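Local coordinates for protein 361aa long hypothetical D-aminopeptidase (Pyrococcus horikoshii, PDB 2DRH) that is of unconfirmed function but probably acts as an aminopeptidase of the S58 (DmpA) type, at residues T99-S103 / I144-V149; A107-D113 / R151-V155; F165-V170 / K182-S187; R211-T216 / R268-Y274; I217-V222 / I352-R358. All coordinates share one frame; numbering follows the deposited sequence.

Contact 1: T99-S103 / I144-V149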
# COMPACT_ATOMS: atom_id res chain seq x y z
N THR A 99 12.80 -11.72 18.27
CA THR A 99 12.58 -12.09 19.66
C THR A 99 11.09 -12.31 19.90
O THR A 99 10.33 -12.43 18.95
CB THR A 99 13.12 -11.03 20.62
OG1 THR A 99 13.08 -11.54 21.95
CG2 THR A 99 12.31 -9.73 20.54
N ASN A 100 10.67 -12.39 21.16
CA ASN A 100 9.25 -12.62 21.41
C ASN A 100 8.47 -11.31 21.36
O ASN A 100 9.03 -10.22 21.53
CB ASN A 100 9.03 -13.33 22.75
CG ASN A 100 9.34 -12.46 23.95
OD1 ASN A 100 8.61 -11.51 24.25
ND2 ASN A 100 10.43 -12.77 24.65
N THR A 101 7.17 -11.42 21.12
CA THR A 101 6.31 -10.25 21.00
C THR A 101 6.48 -9.17 22.05
O THR A 101 6.64 -7.99 21.71
CB THR A 101 4.82 -10.66 20.99
OG1 THR A 101 4.63 -11.74 20.08
CG2 THR A 101 3.94 -9.47 20.55
N LEU A 102 6.46 -9.55 23.33
CA LEU A 102 6.58 -8.57 24.40
C LEU A 102 7.98 -8.08 24.71
O LEU A 102 8.15 -7.19 25.55
CB LEU A 102 5.92 -9.11 25.67
CG LEU A 102 4.42 -8.85 25.86
CD1 LEU A 102 3.68 -8.99 24.56
CD2 LEU A 102 3.87 -9.80 26.90
N SER A 103 8.99 -8.63 24.04
CA SER A 103 10.38 -8.19 24.27
C SER A 103 10.87 -7.21 23.20
O SER A 103 12.04 -6.81 23.21
CB SER A 103 11.33 -9.39 24.30
OG SER A 103 11.13 -10.21 25.44
N ILE A 144 5.94 -15.14 28.70
CA ILE A 144 6.12 -13.93 27.92
C ILE A 144 5.86 -12.64 28.70
O ILE A 144 6.51 -11.63 28.47
CB ILE A 144 5.23 -13.98 26.65
CG1 ILE A 144 5.75 -12.98 25.62
CG2 ILE A 144 3.77 -13.72 27.01
CD1 ILE A 144 5.20 -13.22 24.23
N ARG A 145 4.91 -12.67 29.64
CA ARG A 145 4.62 -11.49 30.44
C ARG A 145 5.84 -11.06 31.25
O ARG A 145 5.98 -9.89 31.59
CB ARG A 145 3.45 -11.76 31.40
CG ARG A 145 2.09 -11.96 30.74
CD ARG A 145 1.03 -12.33 31.79
NE ARG A 145 0.88 -11.29 32.80
CZ ARG A 145 0.14 -10.19 32.65
NH1 ARG A 145 -0.52 -9.98 31.52
NH2 ARG A 145 0.09 -9.29 33.62
N GLY A 146 6.73 -12.00 31.55
CA GLY A 146 7.92 -11.70 32.33
C GLY A 146 9.06 -10.96 31.64
O GLY A 146 9.98 -10.50 32.32
N ARG A 147 9.03 -10.86 30.32
CA ARG A 147 10.08 -10.16 29.58
C ARG A 147 11.46 -10.57 30.08
O ARG A 147 12.18 -9.77 30.69
CB ARG A 147 9.90 -8.64 29.70
CG ARG A 147 8.65 -8.13 28.98
CD ARG A 147 7.86 -7.15 29.84
NE ARG A 147 8.05 -5.77 29.42
CZ ARG A 147 7.51 -4.72 30.02
NH1 ARG A 147 6.73 -4.88 31.09
NH2 ARG A 147 7.73 -3.51 29.54
N HIS A 148 11.83 -11.81 29.83
CA HIS A 148 13.11 -12.33 30.30
C HIS A 148 14.29 -11.96 29.41
O HIS A 148 15.44 -12.04 29.84
CB HIS A 148 12.98 -13.85 30.47
CG HIS A 148 11.90 -14.23 31.43
ND1 HIS A 148 11.95 -13.91 32.78
CD2 HIS A 148 10.69 -14.80 31.23
CE1 HIS A 148 10.83 -14.27 33.36
NE2 HIS A 148 10.04 -14.81 32.44
N VAL A 149 14.00 -11.53 28.18
CA VAL A 149 15.07 -11.11 27.29
C VAL A 149 15.66 -9.84 27.88
O VAL A 149 14.92 -8.94 28.28
CB VAL A 149 14.53 -10.76 25.89
CG1 VAL A 149 15.61 -10.04 25.09
CG2 VAL A 149 14.07 -12.01 25.17
O HOH W 1 8.81 -11.63 26.94
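Ile144 sends CG1 anti to its backbone N (chi1 -161°) and CD1 onward in an extended run, which lays the branch alongside Asn100 and Leu102. Asn100 holds CG in the cramped position between its own N and carbonyl carbon (chi1 70°), turning the amide toward Ile144 and Val149. The two side chains slide past each other in opposite directions, with Ile144 CG1 3.5 Å from Asn100 OD1. Leu102 CB also packs against Ile144 CG1 at 3.9 Å, and Leu102 CD2 rests on the carbonyl Ile144 O at 3.6 Å. Val149 closes the contact with one methyl: CG2 lies 3.4 Å from Thr99 OG1 and 3.5 Å from Ser103 OG. A water bridges the segments, donating to Asn100 OD1 (2.7 Å) and to Ile144 O (2.8 Å), and so ties the Asn100 amide to a carbonyl that also accepts from Arg147 N. An alanine in place of Ile144 would probably open a gap between Asn100 and Leu102 and leave the amide without its apolar support. Asn100 ND2 and Thr99 OG1 bond to Thr50 and Gly51 O of the adjoining strand. Arg147 runs its CG past Leu102 O at 3.6 Å and carries its guanidinium to salt bridges with Asp113 and Glu109 of the second subunit. The contact lies at the strand-to-helix turn, beside that subunit, of a beta-alpha-beta unit in which the parallel neighbouring strands 96-100 and 132-136 are joined through helix 104-118.

Contact 2: A107-D113 / R151-V155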
# COMPACT_ATOMS: atom_id res chain seq x y z
N ALA A 107 14.43 -5.35 22.94
CA ALA A 107 15.26 -5.59 21.77
C ALA A 107 15.73 -4.28 21.18
O ALA A 107 16.89 -4.13 20.81
CB ALA A 107 14.49 -6.40 20.74
N VAL A 108 14.81 -3.32 21.08
CA VAL A 108 15.15 -2.01 20.56
C VAL A 108 16.21 -1.36 21.47
O VAL A 108 17.20 -0.80 20.99
CB VAL A 108 13.91 -1.10 20.50
CG1 VAL A 108 14.31 0.37 20.34
CG2 VAL A 108 13.02 -1.52 19.33
N GLU A 109 16.01 -1.45 22.78
CA GLU A 109 16.96 -0.88 23.72
C GLU A 109 18.35 -1.47 23.51
O GLU A 109 19.33 -0.74 23.39
CB GLU A 109 16.50 -1.13 25.15
CG GLU A 109 15.22 -0.39 25.53
CD GLU A 109 15.46 1.08 25.84
OE1 GLU A 109 16.12 1.76 25.02
OE2 GLU A 109 14.97 1.57 26.88
N GLY A 110 18.43 -2.80 23.46
CA GLY A 110 19.71 -3.46 23.27
C GLY A 110 20.34 -3.16 21.93
O GLY A 110 21.54 -2.89 21.84
N LEU A 111 19.53 -3.21 20.88
CA LEU A 111 20.01 -2.92 19.54
C LEU A 111 20.62 -1.52 19.51
O LEU A 111 21.70 -1.31 18.95
CB LEU A 111 18.85 -3.02 18.54
CG LEU A 111 19.15 -2.71 17.08
CD1 LEU A 111 20.36 -3.53 16.62
CD2 LEU A 111 17.93 -3.03 16.24
N LEU A 112 19.92 -0.56 20.09
CA LEU A 112 20.44 0.81 20.13
C LEU A 112 21.74 0.85 20.91
O LEU A 112 22.64 1.64 20.60
CB LEU A 112 19.42 1.76 20.75
CG LEU A 112 18.20 2.12 19.91
CD1 LEU A 112 17.30 3.06 20.69
CD2 LEU A 112 18.64 2.76 18.60
N ASP A 113 21.86 0.01 21.94
CA ASP A 113 23.08 -0.02 22.73
C ASP A 113 24.25 -0.31 21.79
O ASP A 113 25.28 0.37 21.82
CB ASP A 113 23.04 -1.12 23.80
CG ASP A 113 22.15 -0.77 24.98
OD1 ASP A 113 21.85 0.43 25.18
OD2 ASP A 113 21.78 -1.70 25.73
N ARG A 151 18.50 -6.54 27.49
CA ARG A 151 19.17 -5.75 26.48
C ARG A 151 20.55 -6.30 26.12
O ARG A 151 20.91 -6.32 24.95
CB ARG A 151 19.28 -4.29 26.94
CG ARG A 151 19.93 -4.06 28.29
CD ARG A 151 19.60 -2.67 28.81
NE ARG A 151 19.94 -1.63 27.84
CZ ARG A 151 19.39 -0.42 27.83
NH1 ARG A 151 18.47 -0.09 28.73
NH2 ARG A 151 19.76 0.47 26.91
N GLU A 152 21.31 -6.78 27.11
CA GLU A 152 22.65 -7.32 26.84
C GLU A 152 22.57 -8.53 25.93
O GLU A 152 23.51 -8.82 25.19
CB GLU A 152 23.36 -7.76 28.12
CG GLU A 152 23.29 -6.82 29.29
CD GLU A 152 22.04 -7.04 30.12
OE1 GLU A 152 20.95 -6.65 29.67
OE2 GLU A 152 22.15 -7.63 31.22
N HIS A 153 21.45 -9.25 26.00
CA HIS A 153 21.25 -10.44 25.18
C HIS A 153 21.29 -10.07 23.70
O HIS A 153 21.77 -10.84 22.87
CB HIS A 153 19.92 -11.12 25.52
CG HIS A 153 19.89 -11.70 26.90
ND1 HIS A 153 18.71 -11.98 27.57
CD2 HIS A 153 20.89 -12.06 27.75
CE1 HIS A 153 18.98 -12.48 28.76
NE2 HIS A 153 20.30 -12.54 28.89
N VAL A 154 20.78 -8.88 23.38
CA VAL A 154 20.76 -8.41 22.01
C VAL A 154 22.17 -8.12 21.50
O VAL A 154 22.52 -8.47 20.37
CB VAL A 154 19.91 -7.13 21.87
CG1 VAL A 154 19.90 -6.67 20.41
CG2 VAL A 154 18.49 -7.40 22.35
N VAL A 155 22.98 -7.47 22.33
CA VAL A 155 24.35 -7.16 21.96
C VAL A 155 25.14 -8.46 21.80
O VAL A 155 25.95 -8.60 20.88
CB VAL A 155 25.03 -6.27 23.01
CG1 VAL A 155 26.50 -6.02 22.62
CG2 VAL A 155 24.29 -4.93 23.13
O HOH W 2 17.49 2.93 28.49
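Gly110 and Arg151 bring their CA atoms to 4.0 Å where helices 104-118 and 151-160 meet; the axes of the two short segments approach to 7.3 Å and cross at -49°. The missing side chain at Gly110 permits this closeness, since a CB there would run into Arg151 O and Val154 CB. Instead Gly110 CA makes a CA-H...O contact with Arg151 O at 3.5 Å. Val154 straddles the glycine, its CG1 against Leu111 N (3.5 Å) and its CG2 against Ala107 CA (3.7 Å), while Val155 CG2 lies 3.7 Å from Gly110 O. At the outer edge Arg151, with CG between its backbone N and carbonyl carbon (chi1 55°) and a bend at chi3, grips Asp113 side-on: NH2 donates to OD1 at 2.7 Å and NE to OD2 at 2.8 Å. Carboxylate and guanidinium are nearly coplanar, 14° apart, although the two side chains cross at about a right angle. Glu109 CB sits over the centre of one guanidinium face, and a water links Glu109 OE2 to Arg151 NH1. Arg147 of the second subunit also salt-bridges Asp113 and Glu109, and Glu109 bonds to Thr106 of that chain. The two arginines thus share Asp113, while Glu109 bridges mainly to Arg147; the negative charge probably offsets the closeness of the guanidinium groups, and the paired bond fixes the Arg151 head and ties helix packing to subunit association.

Contact 3: F165-V170 / K182-S187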
# COMPACT_ATOMS: atom_id res chain seq x y z
N PHE A 165 25.55 -21.64 12.27
CA PHE A 165 24.60 -21.29 13.31
C PHE A 165 23.61 -22.43 13.51
O PHE A 165 23.20 -23.07 12.55
CB PHE A 165 23.88 -19.98 12.98
CG PHE A 165 22.97 -20.06 11.79
CD1 PHE A 165 21.64 -20.45 11.94
CD2 PHE A 165 23.43 -19.73 10.52
CE1 PHE A 165 20.79 -20.51 10.84
CE2 PHE A 165 22.59 -19.79 9.41
CZ PHE A 165 21.26 -20.18 9.57
N GLU A 166 23.27 -22.69 14.76
CA GLU A 166 22.34 -23.76 15.08
C GLU A 166 20.91 -23.42 14.66
O GLU A 166 20.53 -22.25 14.56
CB GLU A 166 22.37 -24.05 16.58
CG GLU A 166 23.72 -24.52 17.08
CD GLU A 166 23.67 -24.94 18.54
OE1 GLU A 166 23.32 -24.09 19.39
OE2 GLU A 166 23.98 -26.11 18.84
N GLU A 167 20.13 -24.47 14.41
CA GLU A 167 18.74 -24.32 14.01
C GLU A 167 17.86 -25.08 14.99
O GLU A 167 18.36 -25.89 15.77
CB GLU A 167 18.55 -24.83 12.57
CG GLU A 167 19.26 -23.95 11.54
CD GLU A 167 19.08 -24.43 10.11
OE1 GLU A 167 17.95 -24.80 9.74
OE2 GLU A 167 20.07 -24.41 9.35
N GLY A 168 16.56 -24.81 14.96
CA GLY A 168 15.66 -25.49 15.88
C GLY A 168 15.24 -24.59 17.03
O GLY A 168 15.03 -23.39 16.84
N ALA A 169 15.13 -25.15 18.23
CA ALA A 169 14.71 -24.36 19.39
C ALA A 169 15.88 -23.61 20.02
O ALA A 169 16.34 -23.95 21.10
CB ALA A 169 14.04 -25.27 20.42
N VAL A 170 16.34 -22.57 19.33
CA VAL A 170 17.46 -21.77 19.81
C VAL A 170 17.18 -20.31 19.51
O VAL A 170 16.37 -20.00 18.63
CB VAL A 170 18.78 -22.22 19.11
CG1 VAL A 170 19.12 -23.66 19.51
CG2 VAL A 170 18.62 -22.13 17.59
N LYS A 182 7.22 -28.85 17.95
CA LYS A 182 8.12 -27.80 18.37
C LYS A 182 8.52 -27.00 17.14
O LYS A 182 8.83 -27.57 16.09
CB LYS A 182 9.36 -28.38 19.03
CG LYS A 182 10.30 -27.34 19.62
CD LYS A 182 9.65 -26.62 20.80
CE LYS A 182 10.52 -25.47 21.29
NZ LYS A 182 10.80 -24.50 20.19
N GLY A 183 8.50 -25.67 17.26
CA GLY A 183 8.89 -24.82 16.15
C GLY A 183 10.26 -24.22 16.42
O GLY A 183 10.99 -24.72 17.28
N GLY A 184 10.61 -23.15 15.71
CA GLY A 184 11.90 -22.51 15.94
C GLY A 184 12.58 -21.92 14.71
O GLY A 184 11.92 -21.44 13.79
N ILE A 185 13.91 -21.96 14.70
CA ILE A 185 14.69 -21.43 13.59
C ILE A 185 14.96 -22.50 12.54
O ILE A 185 15.31 -23.63 12.87
CB ILE A 185 16.06 -20.88 14.09
CG1 ILE A 185 15.83 -19.75 15.10
CG2 ILE A 185 16.90 -20.41 12.91
CD1 ILE A 185 15.19 -18.50 14.52
N GLY A 186 14.75 -22.14 11.28
CA GLY A 186 14.99 -23.04 10.17
C GLY A 186 15.70 -22.25 9.08
O GLY A 186 15.53 -21.04 9.00
N SER A 187 16.49 -22.91 8.24
CA SER A 187 17.18 -22.17 7.19
C SER A 187 17.52 -23.05 5.99
O SER A 187 17.57 -24.27 6.08
CB SER A 187 18.46 -21.52 7.74
OG SER A 187 18.89 -20.46 6.89
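Gly168 and Ile185 form a single antiparallel bridge, a hydrogen-bonded pair with Gly168 N to Ile185 O at 2.7 Å and Ile185 N to Gly168 O at 2.8 Å, where the loop 165-170 meets strand 184-193. Gly184 lies directly against the same acceptor, its CA making a CA-H...O contact with Gly168 O at 3.4 Å; a CB on Gly184 would clash there. Just beyond the bridge the loop folds into an inverse gamma turn centred on Ala169, whose CB touches Lys182 NZ at 3.3 Å. The lysine chain bends at chi2 and chi4, bringing NZ back to its neighbour Gly183 O and on to Thr174 O and Met176 O. Glu167 points its CG away from its own carbonyl carbon (chi1 -68°) and then extends along the strand, where OE1 accepts a weak hydrogen bond from Ser187 N at 2.8 Å. Its other oxygen, OE2, forms salt bridges with Lys20 and Lys2. Phe165 turns its ring edge to Ser187, with OG 3.6 Å from CZ and near the ring plane, while that hydroxyl is bonded to Ala203 O and Ile21 N. Between the two ends, Ile185 reaches with CG1 to Val170 O at 3.6 Å. The strand side of the contact continues into the larger sheet, pairing through Gly184 and Gly186 with strand 198-207, while Phe165 and Val170 pack on strand 28-36 of the four-stranded sheet, so the loop spans from one sheet to the other.

Contact 4: R211-T216 / R268-Y274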
# COMPACT_ATOMS: atom_id res chain seq x y z
N ARG A 211 -1.89 -25.34 12.30
CA ARG A 211 -2.66 -26.34 13.03
C ARG A 211 -1.95 -27.65 12.71
O ARG A 211 -1.30 -27.76 11.66
CB ARG A 211 -4.10 -26.42 12.50
CG ARG A 211 -5.06 -25.39 13.04
CD ARG A 211 -6.29 -25.33 12.13
NE ARG A 211 -7.51 -24.95 12.83
CZ ARG A 211 -8.15 -25.73 13.70
NH1 ARG A 211 -7.67 -26.93 13.99
NH2 ARG A 211 -9.27 -25.31 14.27
N ARG A 212 -2.07 -28.64 13.58
CA ARG A 212 -1.41 -29.92 13.36
C ARG A 212 -1.71 -30.54 11.99
O ARG A 212 -0.79 -30.97 11.28
CB ARG A 212 -1.81 -30.91 14.46
CG ARG A 212 -1.25 -32.32 14.27
CD ARG A 212 0.27 -32.33 14.27
NE ARG A 212 0.83 -32.06 15.58
CZ ARG A 212 0.73 -32.88 16.62
NH1 ARG A 212 0.09 -34.03 16.50
NH2 ARG A 212 1.27 -32.54 17.79
N GLU A 213 -2.99 -30.55 11.61
CA GLU A 213 -3.41 -31.14 10.34
C GLU A 213 -3.10 -30.37 9.06
O GLU A 213 -3.32 -30.90 7.97
CB GLU A 213 -4.91 -31.45 10.39
CG GLU A 213 -5.75 -30.40 11.09
CD GLU A 213 -5.40 -30.28 12.56
OE1 GLU A 213 -5.43 -31.32 13.26
OE2 GLU A 213 -5.09 -29.16 13.02
N ASP A 214 -2.61 -29.14 9.17
CA ASP A 214 -2.30 -28.38 7.97
C ASP A 214 -0.95 -28.80 7.38
O ASP A 214 -0.76 -28.78 6.16
CB ASP A 214 -2.26 -26.87 8.26
CG ASP A 214 -3.58 -26.34 8.80
OD1 ASP A 214 -4.66 -26.79 8.35
OD2 ASP A 214 -3.53 -25.45 9.67
N LEU A 215 -0.02 -29.18 8.25
CA LEU A 215 1.33 -29.57 7.84
C LEU A 215 1.42 -30.34 6.53
O LEU A 215 0.90 -31.45 6.38
CB LEU A 215 2.00 -30.37 8.97
CG LEU A 215 3.48 -30.77 8.77
CD1 LEU A 215 4.33 -29.55 8.43
CD2 LEU A 215 3.99 -31.44 10.03
N THR A 216 2.11 -29.73 5.57
CA THR A 216 2.31 -30.32 4.25
C THR A 216 3.81 -30.35 3.96
O THR A 216 4.45 -29.30 3.93
CB THR A 216 1.61 -29.47 3.19
OG1 THR A 216 0.26 -29.22 3.61
CG2 THR A 216 1.61 -30.18 1.84
N ARG A 268 2.77 -23.49 0.82
CA ARG A 268 3.04 -24.86 0.42
C ARG A 268 3.31 -25.82 1.58
O ARG A 268 3.20 -27.03 1.40
CB ARG A 268 4.20 -24.88 -0.60
CG ARG A 268 3.78 -24.36 -1.98
CD ARG A 268 4.94 -24.29 -2.97
NE ARG A 268 5.46 -25.61 -3.35
CZ ARG A 268 4.94 -26.38 -4.31
NH1 ARG A 268 3.89 -25.97 -5.00
NH2 ARG A 268 5.49 -27.56 -4.57
N THR A 269 3.66 -25.30 2.76
CA THR A 269 3.88 -26.17 3.91
C THR A 269 2.60 -26.25 4.75
O THR A 269 2.57 -26.93 5.78
CB THR A 269 5.02 -25.66 4.82
OG1 THR A 269 4.64 -24.40 5.40
CG2 THR A 269 6.32 -25.49 4.04
N GLY A 270 1.54 -25.57 4.31
CA GLY A 270 0.30 -25.58 5.06
C GLY A 270 0.03 -24.27 5.81
O GLY A 270 -0.78 -24.23 6.74
N GLY A 271 0.71 -23.20 5.40
CA GLY A 271 0.52 -21.90 6.03
C GLY A 271 -0.62 -21.15 5.37
O GLY A 271 -0.54 -20.77 4.20
N TYR A 272 -1.69 -20.92 6.14
CA TYR A 272 -2.88 -20.23 5.64
C TYR A 272 -3.05 -18.80 6.17
O TYR A 272 -4.04 -18.13 5.84
CB TYR A 272 -4.14 -21.03 5.99
CG TYR A 272 -4.18 -22.42 5.36
CD1 TYR A 272 -3.55 -23.50 5.98
CD2 TYR A 272 -4.81 -22.64 4.14
CE1 TYR A 272 -3.55 -24.76 5.39
CE2 TYR A 272 -4.82 -23.89 3.55
CZ TYR A 272 -4.18 -24.95 4.18
OH TYR A 272 -4.17 -26.20 3.58
N ALA A 273 -2.10 -18.34 6.98
CA ALA A 273 -2.15 -17.00 7.55
C ALA A 273 -3.48 -16.77 8.30
O ALA A 273 -4.26 -15.89 7.93
CB ALA A 273 -1.97 -15.95 6.46
N TYR A 274 -3.73 -17.56 9.33
CA TYR A 274 -4.95 -17.39 10.11
C TYR A 274 -4.99 -15.98 10.67
O TYR A 274 -3.99 -15.25 10.66
CB TYR A 274 -5.02 -18.42 11.24
CG TYR A 274 -5.13 -19.84 10.75
CD1 TYR A 274 -6.07 -20.19 9.78
CD2 TYR A 274 -4.31 -20.85 11.26
CE1 TYR A 274 -6.19 -21.51 9.32
CE2 TYR A 274 -4.42 -22.17 10.82
CZ TYR A 274 -5.36 -22.49 9.85
OH TYR A 274 -5.49 -23.79 9.43
O HOH W 3 -2.73 -28.17 4.42
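Asp214 and Thr216 dock on the Schellman motif that ends helix 252-268, where Gly270 takes up positive phi. Among the backbone bonds, Thr216 N donates to Thr269 O at 2.8 Å, coming from well above the carbonyl plane. Three CA-H...O contacts reinforce this: Gly270 CA to Asp214 O, Leu215 CA to Thr269 O, and Thr269 CA to Thr216 O, the last at 3.2 Å. Gly270 has to lack a side chain here, because a CB would run into Asp214 O. The side-chain bonds centre on the Asp214 carboxylate, which is turned to Tyr274 OH and Arg211 N by setting CG anti to the carbonyl carbon (chi1 -59°). Tyr274 OH donates to OD2 at 2.6 Å, on the syn side but 31° out of the carboxylate plane, and Arg211 N reaches the same oxygen at 3.1 Å from the opposite face. Two donors thus grip one buried oxygen and hold the group against rotation, and they would probably stabilise its negative charge. Thr216 OG1 donates to Asp214 O, almost in line with that C=O, and a water also donates to this carbonyl while bonding to Tyr272 OH. Van der Waals contacts complete the fit: Asp214 CB rests 3.4 Å from Gly270 O, and Thr216 CB lies equally close to Arg268 O. Across the subunit boundary, Lys313 of the third subunit makes a cation-pi contact with Tyr272, and Ala273 O accepts from Arg261 of that chain. Arg211 crosses Tyr274 at about a right angle, guanidinium and ring planes 84° apart, with Arg211 CD only 3.2 Å from Tyr274 OH.

Contact 5: I217-V222 / I352-R358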
# COMPACT_ATOMS: atom_id res chain seq x y z
N ILE A 217 4.36 -31.54 3.76
CA ILE A 217 5.79 -31.66 3.48
C ILE A 217 6.04 -32.26 2.11
O ILE A 217 5.79 -33.44 1.88
CB ILE A 217 6.50 -32.53 4.55
CG1 ILE A 217 6.34 -31.89 5.93
CG2 ILE A 217 7.98 -32.66 4.21
CD1 ILE A 217 7.06 -32.63 7.05
N ALA A 218 6.52 -31.43 1.20
CA ALA A 218 6.80 -31.86 -0.16
C ALA A 218 5.53 -32.44 -0.76
O ALA A 218 5.57 -33.46 -1.45
CB ALA A 218 7.93 -32.89 -0.18
N GLY A 219 4.40 -31.80 -0.47
CA GLY A 219 3.12 -32.24 -1.01
C GLY A 219 2.37 -33.29 -0.21
O GLY A 219 1.17 -33.51 -0.43
N VAL A 220 3.06 -33.95 0.72
CA VAL A 220 2.45 -34.99 1.54
C VAL A 220 1.79 -34.42 2.79
O VAL A 220 2.42 -33.69 3.55
CB VAL A 220 3.51 -36.03 1.96
CG1 VAL A 220 2.86 -37.16 2.76
CG2 VAL A 220 4.22 -36.59 0.73
N PRO A 221 0.50 -34.74 3.02
CA PRO A 221 -0.22 -34.24 4.19
C PRO A 221 0.27 -34.87 5.50
O PRO A 221 -0.49 -35.55 6.20
CB PRO A 221 -1.68 -34.57 3.87
CG PRO A 221 -1.57 -35.81 3.04
CD PRO A 221 -0.40 -35.50 2.13
N VAL A 222 1.54 -34.63 5.80
CA VAL A 222 2.18 -35.15 6.99
C VAL A 222 1.43 -34.77 8.27
O VAL A 222 1.51 -35.46 9.27
CB VAL A 222 3.63 -34.64 7.09
CG1 VAL A 222 4.28 -35.16 8.36
CG2 VAL A 222 4.43 -35.09 5.86
N ILE A 352 6.06 -42.06 6.35
CA ILE A 352 4.96 -41.43 5.63
C ILE A 352 5.37 -41.03 4.22
O ILE A 352 4.63 -41.27 3.26
CB ILE A 352 4.43 -40.17 6.38
CG1 ILE A 352 3.53 -40.60 7.55
CG2 ILE A 352 3.62 -39.30 5.43
CD1 ILE A 352 4.21 -40.59 8.88
N MET A 353 6.54 -40.42 4.09
CA MET A 353 7.02 -40.00 2.78
C MET A 353 7.10 -41.22 1.86
O MET A 353 6.76 -41.13 0.68
CB MET A 353 8.40 -39.33 2.90
CG MET A 353 8.40 -38.01 3.69
SD MET A 353 7.20 -36.74 3.11
CE MET A 353 8.09 -36.05 1.68
N ARG A 354 7.54 -42.35 2.40
CA ARG A 354 7.64 -43.58 1.61
C ARG A 354 6.26 -44.09 1.19
O ARG A 354 6.09 -44.55 0.06
CB ARG A 354 8.38 -44.67 2.39
CG ARG A 354 9.90 -44.64 2.21
CD ARG A 354 10.53 -45.96 2.65
NE ARG A 354 10.48 -46.14 4.09
CZ ARG A 354 11.45 -45.78 4.93
NH1 ARG A 354 12.55 -45.21 4.46
NH2 ARG A 354 11.31 -45.97 6.23
N ARG A 355 5.28 -44.03 2.09
CA ARG A 355 3.93 -44.48 1.77
C ARG A 355 3.36 -43.69 0.59
O ARG A 355 2.50 -44.19 -0.14
CB ARG A 355 3.01 -44.32 2.98
CG ARG A 355 1.54 -44.62 2.68
CD ARG A 355 0.62 -44.23 3.84
NE ARG A 355 0.68 -45.16 4.97
CZ ARG A 355 0.25 -46.42 4.93
NH1 ARG A 355 -0.29 -46.91 3.82
NH2 ARG A 355 0.35 -47.19 6.00
N TYR A 356 3.82 -42.46 0.41
CA TYR A 356 3.34 -41.64 -0.69
C TYR A 356 4.33 -41.58 -1.84
O TYR A 356 4.32 -40.65 -2.65
CB TYR A 356 3.02 -40.22 -0.20
CG TYR A 356 1.77 -40.14 0.65
CD1 TYR A 356 1.76 -40.60 1.97
CD2 TYR A 356 0.59 -39.62 0.13
CE1 TYR A 356 0.61 -40.54 2.74
CE2 TYR A 356 -0.57 -39.55 0.89
CZ TYR A 356 -0.56 -40.00 2.20
OH TYR A 356 -1.71 -39.92 2.94
N GLY A 357 5.19 -42.60 -1.92
CA GLY A 357 6.18 -42.69 -2.98
C GLY A 357 7.00 -41.44 -3.21
O GLY A 357 7.19 -41.02 -4.35
N ARG A 358 7.50 -40.84 -2.13
CA ARG A 358 8.31 -39.64 -2.23
C ARG A 358 9.47 -39.67 -1.25
O ARG A 358 9.37 -39.14 -0.14
CB ARG A 358 7.47 -38.40 -1.95
CG ARG A 358 6.26 -38.25 -2.83
CD ARG A 358 5.53 -36.98 -2.50
NE ARG A 358 4.24 -36.91 -3.18
CZ ARG A 358 3.36 -35.93 -3.01
NH1 ARG A 358 3.63 -34.94 -2.18
NH2 ARG A 358 2.21 -35.95 -3.66
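A type I' beta turn, Ile217 to Val220, packs against the Schellman motif that closes helix 346-355, with Gly357 as its C-prime residue. Val220, the last residue of the turn, carries most of the apolar contact. Its CG1, anti to the backbone N (chi1 -177°), meets Ile352 CG2 at 3.5 Å and stands over one face of the Tyr356 ring in a CH-pi contact, 3.9 Å from the ring centroid and 20° off the normal. Its other methyl, CG2, lies against Met353 SD at 3.8 Å and against Arg358 CD at 3.5 Å, the valine and arginine chains sliding past each other in opposite directions. Met353 bends at chi2 and chi3 to curl its tip back to the turn, so that CE touches Ala218 CB at 3.7 Å and Ile217 O at 3.5 Å. Arg358 extends from CG to NE toward the turn carbonyls; a weak bond from NH1 to Ala218 O is modelled, but NH1 sits too close to a neighbour for its position to be trusted. An alanine in place of Arg358 would probably uncover Val220 CG2, losing the aliphatic chain that lies along it. Tyr356 OH bonds to Glu225 at the end of helix 222-225, which starts right after Pro221. Leu349, one turn earlier in helix 346-355, packs on Ile217 and Val222, while Tyr356 meets its own counterpart in the third subunit, so the turn leads into helix 222-225 and lies against the C-terminal end of helix 346-355, beside a subunit boundary.

Along the chain, contacts 1 and 2 interleave, contact 3 follows, and contacts 4 and 5 interleave after it. Contacts 1 and 2 lie 13 Å apart between centres and touch; strand 96-100 and helix 104-118 follow each other in the chain, and both contacts also meet the second subunit. Contacts 4 and 5, 15 Å apart between centres, share the run from 211 to 222, touch through Leu215 and Val222, and both face the third subunit. Contact 3 lies nearer the chain centre, 18 Å from contacts 1 and 4 between centres, and touches neither. Contacts 2 and 5 are about 42 Å apart between centres, on opposite sides of the chain's centre, so the chain meets the second subunit on one side and the third on the other.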